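Local atomic coordinates of serpin-12 (Manduca sexta, PDB entry 6CJ7), a protein that probably inhibits serine proteases as a member of the serpin family and controls the prophenoloxidase activation system of larval hemolymph in the tobacco hornworm. Residues L36-P40 against F41-I45; A74-F77 against K78-E82; I281-E284 against P285-N288. All blocks are in the same frame, centred on the assembly; numbering follows the deposited sequence.

Overall arrangement
Contact 1 lies in the buried centre of the chain, where strand 36-38 turns into helix 40-51, and both others touch it. Contact 2 lies within helix 70-85, over about two and a half turns, its centre about 16 Å from that of contact 1; I45 and T44 pack on F77, F41 on V80. Contact 3, where strand 265-282 passes into helix 284-289, reaches it through I281, which meets A37 and A38. Contacts 2 and 3 stay about 13 Å apart at their nearest atoms. Contacts 1 and 3 start a helix with a side-chain cap, buried serine against exposed asparagine, whereas contact 2 has an apolar, buried face and a charged, more exposed one.

Contact 1: residues L36-P40 against F41-I45; sequences LAASP and FSITI
S39 and S42 meet where strand 36-38 gives way to helix 40-51. The side chain of S39 leaves the backbone with its hydroxyl swung away from its own nitrogen (chi1 173°), which carries OG over the first turn of the helix. Its CB already touches the S42 hydroxyl, 3.3 Å from S42 OG. One bond further on, S39 OG lies near the plane of the F41 ring at its edge, with F41 CB 3.5 Å away, and it accepts a hydrogen bond from S42 N at 3.0 Å with an N-H...O angle of 167°. S39 is thus the N-cap, its oxygen accepting from an amide of the first helical turn. OG has a second partner in the carbonyl of L372, so the cap also ties the helix start to strand 370-377. Behind the cap, S39 O takes the amide of I43, N to O 3.1 Å, the donor almost in line with the carbonyl.

This strand-to-helix turn, buried throughout, corresponds to the shutter region of serpins: S39 N bonds to H320 NE2 on strand 317-326, and S42 touches N169 on strand 165-174. P40 opens the helix, and its carbonyl oxygen is gripped twice by T44: T44 N lies 3.0 Å from P40 O, and T44 OG1 donates to P40 O at 2.7 Å. The two donors come from opposite faces of the carbonyl plane. T44 OG1 can double back because it stands beside its own backbone nitrogen (chi1 -55°); the same hydroxyl is also bonded to G21 N on helix 19-31. On the apolar side, the CD1 end of I43 reaches back along the chain to A38 CB, 4.1 Å away.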
ATOM      1  N   LEU A  36      -1.544   7.993  -8.269  1.00 21.82           N
ATOM      2  CA  LEU A  36      -0.939   7.840  -6.956  1.00 20.87           C
ATOM      3  C   LEU A  36      -1.303   6.471  -6.409  1.00 24.33           C
ATOM      4  O   LEU A  36      -2.471   6.075  -6.449  1.00 23.26           O
ATOM      5  CB  LEU A  36      -1.412   8.945  -6.011  1.00 22.57           C
ATOM      6  CG  LEU A  36      -0.650   9.040  -4.693  1.00 31.43           C
ATOM      7  CD1 LEU A  36       0.724   9.650  -4.933  1.00 32.89           C
ATOM      8  CD2 LEU A  36      -1.452   9.847  -3.677  1.00 32.99           C
ATOM      9  N   ALA A  37      -0.306   5.757  -5.885  1.00 20.84           N
ATOM     10  CA  ALA A  37      -0.523   4.414  -5.364  1.00 18.26           C
ATOM     11  C   ALA A  37       0.371   4.205  -4.156  1.00 18.84           C
ATOM     12  O   ALA A  37       1.530   4.625  -4.165  1.00 23.21           O
ATOM     13  CB  ALA A  37      -0.213   3.354  -6.421  1.00 27.66           C
ATOM     14  N   ALA A  38      -0.169   3.556  -3.123  1.00 16.79           N
ATOM     15  CA  ALA A  38       0.619   3.229  -1.945  1.00 17.24           C
ATOM     16  C   ALA A  38      -0.126   2.172  -1.156  1.00 19.24           C
ATOM     17  O   ALA A  38      -1.333   1.972  -1.334  1.00 20.09           O
ATOM     18  CB  ALA A  38       0.879   4.449  -1.056  1.00 20.64           C
ATOM     19  N   SER A  39       0.600   1.503  -0.272  1.00 15.58           N
ATOM     20  CA  SER A  39      -0.021   0.510   0.604  1.00 15.60           C
ATOM     21  C   SER A  39      -0.148   1.046   2.021  1.00 16.66           C
ATOM     22  O   SER A  39       0.874   1.191   2.704  1.00 19.17           O
ATOM     23  CB  SER A  39       0.797  -0.776   0.618  1.00 18.35           C
ATOM     24  OG  SER A  39       0.271  -1.671   1.614  1.00 17.16           O
ATOM     25  N   PRO A  40      -1.355   1.334   2.523  1.00 20.09           N
ATOM     26  CA  PRO A  40      -1.476   1.687   3.949  1.00 19.29           C
ATOM     27  C   PRO A  40      -0.924   0.613   4.862  1.00 19.12           C
ATOM     28  O   PRO A  40      -0.369   0.932   5.925  1.00 20.20           O
ATOM     29  CB  PRO A  40      -2.987   1.882   4.143  1.00 21.61           C
ATOM     30  CG  PRO A  40      -3.474   2.270   2.756  1.00 21.80           C
ATOM     31  CD  PRO A  40      -2.647   1.423   1.819  1.00 24.17           C
ATOM     32  N   PHE A  41      -1.044  -0.656   4.460  1.00 17.46           N
ATOM     33  CA  PHE A  41      -0.471  -1.759   5.226  1.00 18.68           C
ATOM     34  C   PHE A  41       1.049  -1.618   5.358  1.00 22.09           C
ATOM     35  O   PHE A  41       1.588  -1.627   6.477  1.00 18.87           O
ATOM     36  CB  PHE A  41      -0.881  -3.082   4.557  1.00 21.09           C
ATOM     37  CG  PHE A  41      -0.236  -4.297   5.136  1.00 21.81           C
ATOM     38  CD1 PHE A  41      -0.550  -4.718   6.420  1.00 24.03           C
ATOM     39  CD2 PHE A  41       0.677  -5.028   4.401  1.00 29.51           C
ATOM     40  CE1 PHE A  41       0.047  -5.847   6.963  1.00 25.92           C
ATOM     41  CE2 PHE A  41       1.274  -6.160   4.933  1.00 36.93           C
ATOM     42  CZ  PHE A  41       0.954  -6.570   6.214  1.00 27.99           C
ATOM     43  N   SER A  42       1.753  -1.444   4.233  1.00 19.54           N
ATOM     44  CA  SER A  42       3.212  -1.358   4.273  1.00 18.61           C
ATOM     45  C   SER A  42       3.676  -0.142   5.056  1.00 20.63           C
ATOM     46  O   SER A  42       4.680  -0.203   5.770  1.00 20.32           O
ATOM     47  CB  SER A  42       3.796  -1.275   2.859  1.00 19.87           C
ATOM     48  OG  SER A  42       3.386  -2.338   2.041  1.00 24.80           O
ATOM     49  N   ILE A  43       2.985   0.985   4.898  1.00 17.10           N
ATOM     50  CA  ILE A  43       3.413   2.200   5.587  1.00 18.92           C
ATOM     51  C   ILE A  43       3.204   2.054   7.090  1.00 21.77           C
ATOM     52  O   ILE A  43       4.037   2.496   7.891  1.00 20.15           O
ATOM     53  CB  ILE A  43       2.674   3.424   5.015  1.00 20.29           C
ATOM     54  CG1 ILE A  43       3.063   3.631   3.557  1.00 20.42           C
ATOM     55  CG2 ILE A  43       2.965   4.665   5.853  1.00 21.88           C
ATOM     56  CD1 ILE A  43       2.203   4.646   2.821  1.00 22.31           C
ATOM     57  N   THR A  44       2.100   1.422   7.498  1.00 18.41           N
ATOM     58  CA  THR A  44       1.870   1.184   8.921  1.00 20.57           C
ATOM     59  C   THR A  44       2.879   0.184   9.479  1.00 22.27           C
ATOM     60  O   THR A  44       3.400   0.378  10.588  1.00 20.45           O
ATOM     61  CB  THR A  44       0.427   0.702   9.144  1.00 20.12           C
ATOM     62  OG1 THR A  44      -0.490   1.646   8.575  1.00 19.93           O
ATOM     63  CG2 THR A  44       0.123   0.582  10.634  1.00 21.00           C
ATOM     64  N   ILE A  45       3.187  -0.876   8.715  1.00 20.21           N
ATOM     65  CA  ILE A  45       4.161  -1.882   9.157  1.00 20.33           C
ATOM     66  C   ILE A  45       5.508  -1.232   9.434  1.00 19.94           C
ATOM     67  O   ILE A  45       6.183  -1.559  10.422  1.00 21.76           O
ATOM     68  CB  ILE A  45       4.291  -3.006   8.106  1.00 28.10           C
ATOM     69  CG1 ILE A  45       3.075  -3.926   8.144  1.00 35.50           C
ATOM     70  CG2 ILE A  45       5.570  -3.821   8.350  1.00 33.14           C
ATOM     71  CD1 ILE A  45       3.137  -4.953   9.254  1.00 37.60           C
TER

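Contact 2: residues A74-F77 against K78-E82; sequences AEIF and KKVNE
F77 and V80 lie three residues apart on helix 70-85, and their side chains meet obliquely. The F77 ring stands out from the helix, leaning slightly toward its start, its CG beside the backbone nitrogen and anti to the carbonyl carbon (chi1 -72°), and it offers CD1 to V80 CB at 4.5 Å, a loose approach. V80 sends its two methyls different ways: CG2 comes down on the preceding turn, 3.3 Å from I76 O and 4.3 Å from I76 CG2, while CG1, anti to the backbone N, is turned toward F41. I76, F77 and V80 therefore form an apolar patch along the helix. F77 and V80 are buried against helix 40-51, the ring on T44 and I45, and I76 packs on S17 and M68.

The segment is a regular alpha helix, with i to i+4 bonds from K78 N to A74 O, from V80 N to I76 O and from N81 N to F77 O; that from K79 N to E75 O is weak. This gives the serpin domain an amphipathic helix, packed on the buried helix 40-51 by one side and carrying charges on another. N81 bends back in front of the F77 carbonyl, with CG 3.5 Å from F77 O, and its ND2 bonds to the carbonyl of N118 at the end of helix 109-118.

Among the charged side chains, K78 runs out extended until its last bend and bridges to E82 one turn on, K78 NZ to E82 OE2 2.8 Å. The ammonium reaches that oxygen on its syn side, 21° out of the carboxylate plane. K79 makes the corresponding pairing with E83. The carboxylate of E75 comes towards K78 without touching it, E75 OE1 lying 5.6 Å from K78 NZ, close enough for their opposite charges probably to attract.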
ATOM      1  N   ALA A  74       2.031  -5.274  17.573  1.00 24.53           N
ATOM      2  CA  ALA A  74       2.709  -6.541  17.317  1.00 26.46           C
ATOM      3  C   ALA A  74       1.706  -7.681  17.200  1.00 22.84           C
ATOM      4  O   ALA A  74       1.842  -8.554  16.333  1.00 25.20           O
ATOM      5  CB  ALA A  74       3.725  -6.823  18.432  1.00 26.19           C
ATOM      6  N   GLU A  75       0.694  -7.688  18.069  1.00 23.36           N
ATOM      7  CA  GLU A  75      -0.316  -8.740  18.028  1.00 25.24           C
ATOM      8  C   GLU A  75      -1.167  -8.631  16.773  1.00 26.09           C
ATOM      9  O   GLU A  75      -1.497  -9.649  16.149  1.00 28.70           O
ATOM     10  CB  GLU A  75      -1.200  -8.675  19.267  1.00 32.28           C
ATOM     11  CG  GLU A  75      -0.564  -9.295  20.493  1.00 58.75           C
ATOM     12  CD  GLU A  75       0.037 -10.666  20.208  1.00 73.86           C
ATOM     13  OE1 GLU A  75      -0.703 -11.571  19.768  1.00 75.58           O
ATOM     14  OE2 GLU A  75       1.252 -10.839  20.414  1.00 78.06           O
ATOM     15  N   ILE A  76      -1.553  -7.407  16.409  1.00 22.59           N
ATOM     16  CA  ILE A  76      -2.412  -7.217  15.246  1.00 24.91           C
ATOM     17  C   ILE A  76      -1.693  -7.660  13.983  1.00 26.55           C
ATOM     18  O   ILE A  76      -2.237  -8.418  13.172  1.00 23.94           O
ATOM     19  CB  ILE A  76      -2.879  -5.755  15.153  1.00 26.93           C
ATOM     20  CG1 ILE A  76      -4.008  -5.507  16.156  1.00 31.75           C
ATOM     21  CG2 ILE A  76      -3.324  -5.406  13.724  1.00 27.01           C
ATOM     22  CD1 ILE A  76      -4.213  -4.051  16.493  1.00 37.55           C
ATOM     23  N   PHE A  77      -0.449  -7.215  13.798  1.00 22.46           N
ATOM     24  CA  PHE A  77       0.192  -7.534  12.533  1.00 22.02           C
ATOM     25  C   PHE A  77       0.696  -8.965  12.475  1.00 23.03           C
ATOM     26  O   PHE A  77       0.779  -9.523  11.374  1.00 23.61           O
ATOM     27  CB  PHE A  77       1.285  -6.509  12.228  1.00 22.93           C
ATOM     28  CG  PHE A  77       0.714  -5.183  11.841  1.00 26.19           C
ATOM     29  CD1 PHE A  77       0.040  -5.037  10.639  1.00 31.71           C
ATOM     30  CD2 PHE A  77       0.756  -4.111  12.710  1.00 29.23           C
ATOM     31  CE1 PHE A  77      -0.522  -3.828  10.284  1.00 38.44           C
ATOM     32  CE2 PHE A  77       0.184  -2.904  12.363  1.00 27.57           C
ATOM     33  CZ  PHE A  77      -0.451  -2.762  11.152  1.00 32.95           C
ATOM     34  N   LYS A  78       0.952  -9.608  13.620  1.00 21.87           N
ATOM     35  CA  LYS A  78       1.223 -11.036  13.559  1.00 24.27           C
ATOM     36  C   LYS A  78       0.037 -11.770  12.951  1.00 25.63           C
ATOM     37  O   LYS A  78       0.211 -12.638  12.086  1.00 22.78           O
ATOM     38  CB  LYS A  78       1.556 -11.595  14.948  1.00 25.80           C
ATOM     39  CG  LYS A  78       1.901 -13.087  14.934  1.00 25.43           C
ATOM     40  CD  LYS A  78       2.370 -13.555  16.311  1.00 33.04           C
ATOM     41  CE  LYS A  78       2.587 -15.052  16.330  1.00 44.32           C
ATOM     42  NZ  LYS A  78       1.350 -15.765  16.765  1.00 50.68           N
ATOM     43  N   LYS A  79      -1.182 -11.399  13.354  1.00 23.63           N
ATOM     44  CA  LYS A  79      -2.354 -12.107  12.848  1.00 25.44           C
ATOM     45  C   LYS A  79      -2.628 -11.750  11.395  1.00 24.35           C
ATOM     46  O   LYS A  79      -3.000 -12.622  10.604  1.00 24.63           O
ATOM     47  CB  LYS A  79      -3.580 -11.812  13.702  1.00 25.73           C
ATOM     48  CG  LYS A  79      -4.682 -12.825  13.459  1.00 37.94           C
ATOM     49  CD  LYS A  79      -5.965 -12.501  14.194  1.00 48.50           C
ATOM     50  CE  LYS A  79      -7.068 -13.405  13.690  1.00 55.81           C
ATOM     51  NZ  LYS A  79      -7.097 -13.364  12.197  1.00 54.38           N
ATOM     52  N   VAL A  80      -2.453 -10.474  11.019  1.00 21.24           N
ATOM     53  CA  VAL A  80      -2.650 -10.096   9.617  1.00 20.51           C
ATOM     54  C   VAL A  80      -1.708 -10.886   8.725  1.00 20.61           C
ATOM     55  O   VAL A  80      -2.100 -11.403   7.663  1.00 20.62           O
ATOM     56  CB  VAL A  80      -2.451  -8.577   9.443  1.00 23.10           C
ATOM     57  CG1 VAL A  80      -2.419  -8.211   7.947  1.00 22.76           C
ATOM     58  CG2 VAL A  80      -3.543  -7.815  10.179  1.00 22.07           C
ATOM     59  N   ASN A  81      -0.452 -11.000   9.144  1.00 20.65           N
ATOM     60  CA  ASN A  81       0.512 -11.754   8.360  1.00 21.84           C
ATOM     61  C   ASN A  81       0.184 -13.244   8.350  1.00 22.64           C
ATOM     62  O   ASN A  81       0.361 -13.908   7.327  1.00 24.10           O
ATOM     63  CB  ASN A  81       1.917 -11.496   8.888  1.00 23.14           C
ATOM     64  CG  ASN A  81       2.487 -10.193   8.362  1.00 20.92           C
ATOM     65  OD1 ASN A  81       2.363  -9.901   7.172  1.00 23.19           O
ATOM     66  ND2 ASN A  81       3.102  -9.395   9.242  1.00 21.70           N
ATOM     67  N   GLU A  82      -0.288 -13.786   9.478  1.00 22.02           N
ATOM     68  CA  GLU A  82      -0.712 -15.180   9.505  1.00 23.31           C
ATOM     69  C   GLU A  82      -1.848 -15.435   8.527  1.00 26.12           C
ATOM     70  O   GLU A  82      -1.861 -16.461   7.833  1.00 27.34           O
ATOM     71  CB  GLU A  82      -1.134 -15.570  10.919  1.00 25.88           C
ATOM     72  CG  GLU A  82       0.036 -15.953  11.803  1.00 33.80           C
ATOM     73  CD  GLU A  82      -0.335 -16.018  13.273  1.00 40.56           C
ATOM     74  OE1 GLU A  82      -1.515 -15.771  13.605  1.00 38.32           O
ATOM     75  OE2 GLU A  82       0.556 -16.329  14.094  1.00 38.83           O
TER

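Contact 3: residues I281-E284 against P285-N288; sequences INLE and PVLN
L283 packs against both V286 and L287 as the chain turns from strand 265-282 into helix 284-289. Its side chain lies alongside that of V286 and points the same way, L283 CD2 meeting V286 CG1 at 4.0 Å. The next residue comes to the base of the same leucine, with L287 CD1 3.8 Å from L283 CB. Beneath them the carbonyl of L283 receives the amide of L287, N to O 2.9 Å, nearly straight on the carbonyl. E284 and N288 run side by side, E284 CG 3.7 Å from N288 ND2 and the carboxylate and amide planes 46° apart, while N288 N bonds to E284 O.

N282 caps the turn from the strand side. With its CG anti to the backbone nitrogen (chi1 176°), the side chain folds forward, and OD1 accepts from E284 N at 3.0 Å, an Asx turn capping the helix start. The donor is tilted 27° from the amide carbonyl plane. The same OD1 lies 3.7 Å from P285 CD, the proline ring crossing the asparagine side chain at about a right angle. A water joins the two ends of the turn, donating to N282 O and accepting from V286 N.

Further out, strand 265-282 corresponds to the edge strand of the main serpin sheet, its backbone bonded at I281 and L283 to H320 and A318 of strand 317-326, which leads toward the reactive-centre loop. Helix 19-31 covers the apolar side, V24 and M28 on V286 and F20 on L287, while F296 meets E284 and N288 on the more exposed side.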
ATOM      1  N   ILE A 281       8.477   5.351  -3.499  1.00 23.40           N
ATOM      2  CA  ILE A 281       8.198   6.507  -2.656  1.00 20.46           C
ATOM      3  C   ILE A 281       9.254   6.642  -1.570  1.00 20.89           C
ATOM      4  O   ILE A 281       9.500   5.703  -0.808  1.00 23.71           O
ATOM      5  CB  ILE A 281       6.811   6.412  -2.004  1.00 25.00           C
ATOM      6  CG1 ILE A 281       5.712   6.321  -3.066  1.00 27.34           C
ATOM      7  CG2 ILE A 281       6.597   7.584  -1.096  1.00 26.17           C
ATOM      8  CD1 ILE A 281       4.373   5.973  -2.465  1.00 29.16           C
ATOM      9  N   ASN A 282       9.854   7.827  -1.488  1.00 22.12           N
ATOM     10  CA  ASN A 282      10.674   8.217  -0.352  1.00 18.38           C
ATOM     11  C   ASN A 282       9.752   8.845   0.690  1.00 20.05           C
ATOM     12  O   ASN A 282       9.179   9.913   0.462  1.00 23.56           O
ATOM     13  CB  ASN A 282      11.761   9.177  -0.821  1.00 20.55           C
ATOM     14  CG  ASN A 282      12.616   9.711   0.307  1.00 24.06           C
ATOM     15  OD1 ASN A 282      12.314   9.564   1.496  1.00 22.20           O
ATOM     16  ND2 ASN A 282      13.704  10.374  -0.072  1.00 34.89           N
ATOM     17  N   LEU A 283       9.590   8.160   1.825  1.00 19.47           N
ATOM     18  CA  LEU A 283       8.608   8.568   2.823  1.00 18.28           C
ATOM     19  C   LEU A 283       9.092   9.662   3.770  1.00 18.28           C
ATOM     20  O   LEU A 283       8.293  10.154   4.574  1.00 20.05           O
ATOM     21  CB  LEU A 283       8.173   7.357   3.660  1.00 18.37           C
ATOM     22  CG  LEU A 283       7.363   6.317   2.877  1.00 20.65           C
ATOM     23  CD1 LEU A 283       7.268   5.061   3.721  1.00 19.60           C
ATOM     24  CD2 LEU A 283       5.969   6.831   2.533  1.00 23.86           C
ATOM     25  N   GLU A 284      10.359  10.067   3.715  1.00 20.65           N
ATOM     26  CA  GLU A 284      10.820  11.047   4.699  1.00 23.03           C
ATOM     27  C   GLU A 284      10.053  12.364   4.627  1.00 21.16           C
ATOM     28  O   GLU A 284       9.631  12.857   5.686  1.00 20.77           O
ATOM     29  CB  GLU A 284      12.331  11.261   4.559  1.00 22.48           C
ATOM     30  CG  GLU A 284      12.881  12.283   5.556  1.00 24.05           C
ATOM     31  CD  GLU A 284      14.335  12.656   5.287  1.00 37.97           C
ATOM     32  OE1 GLU A 284      14.822  12.476   4.150  1.00 51.91           O
ATOM     33  OE2 GLU A 284      14.992  13.130   6.218  1.00 34.48           O
ATOM     34  N   PRO A 285       9.818  12.977   3.454  1.00 20.82           N
ATOM     35  CA  PRO A 285       9.029  14.222   3.447  1.00 24.22           C
ATOM     36  C   PRO A 285       7.664  14.096   4.105  1.00 21.38           C
ATOM     37  O   PRO A 285       7.287  14.958   4.914  1.00 22.91           O
ATOM     38  CB  PRO A 285       8.917  14.549   1.949  1.00 27.07           C
ATOM     39  CG  PRO A 285      10.119  13.943   1.347  1.00 26.85           C
ATOM     40  CD  PRO A 285      10.349  12.668   2.114  1.00 22.89           C
ATOM     41  N   VAL A 286       6.895  13.055   3.773  1.00 21.89           N
ATOM     42  CA  VAL A 286       5.543  12.973   4.315  1.00 23.47           C
ATOM     43  C   VAL A 286       5.577  12.579   5.789  1.00 21.49           C
ATOM     44  O   VAL A 286       4.779  13.081   6.588  1.00 23.13           O
ATOM     45  CB  VAL A 286       4.657  12.036   3.466  1.00 23.10           C
ATOM     46  CG1 VAL A 286       5.066  10.577   3.590  1.00 24.92           C
ATOM     47  CG2 VAL A 286       3.183  12.216   3.835  1.00 24.04           C
ATOM     48  N   LEU A 287       6.525  11.725   6.191  1.00 22.33           N
ATOM     49  CA  LEU A 287       6.585  11.362   7.604  1.00 25.06           C
ATOM     50  C   LEU A 287       6.987  12.557   8.462  1.00 24.40           C
ATOM     51  O   LEU A 287       6.505  12.698   9.593  1.00 26.45           O
ATOM     52  CB  LEU A 287       7.531  10.174   7.816  1.00 21.70           C
ATOM     53  CG  LEU A 287       7.028   8.861   7.195  1.00 28.66           C
ATOM     54  CD1 LEU A 287       7.989   7.707   7.476  1.00 29.34           C
ATOM     55  CD2 LEU A 287       5.647   8.533   7.704  1.00 31.07           C
ATOM     56  N   ASN A 288       7.818  13.458   7.924  1.00 21.73           N
ATOM     57  CA  ASN A 288       8.130  14.684   8.643  1.00 23.32           C
ATOM     58  C   ASN A 288       6.904  15.571   8.841  1.00 29.83           C
ATOM     59  O   ASN A 288       6.891  16.384   9.770  1.00 34.27           O
ATOM     60  CB  ASN A 288       9.214  15.478   7.899  1.00 23.25           C
ATOM     61  CG  ASN A 288      10.629  15.036   8.257  1.00 27.37           C
ATOM     62  OD1 ASN A 288      10.887  14.564   9.364  1.00 29.53           O
ATOM     63  ND2 ASN A 288      11.563  15.225   7.326  1.00 24.04           N
TER
HETATM   64  O   HOH W   1       7.098  11.498   1.291  1.00 23.17           O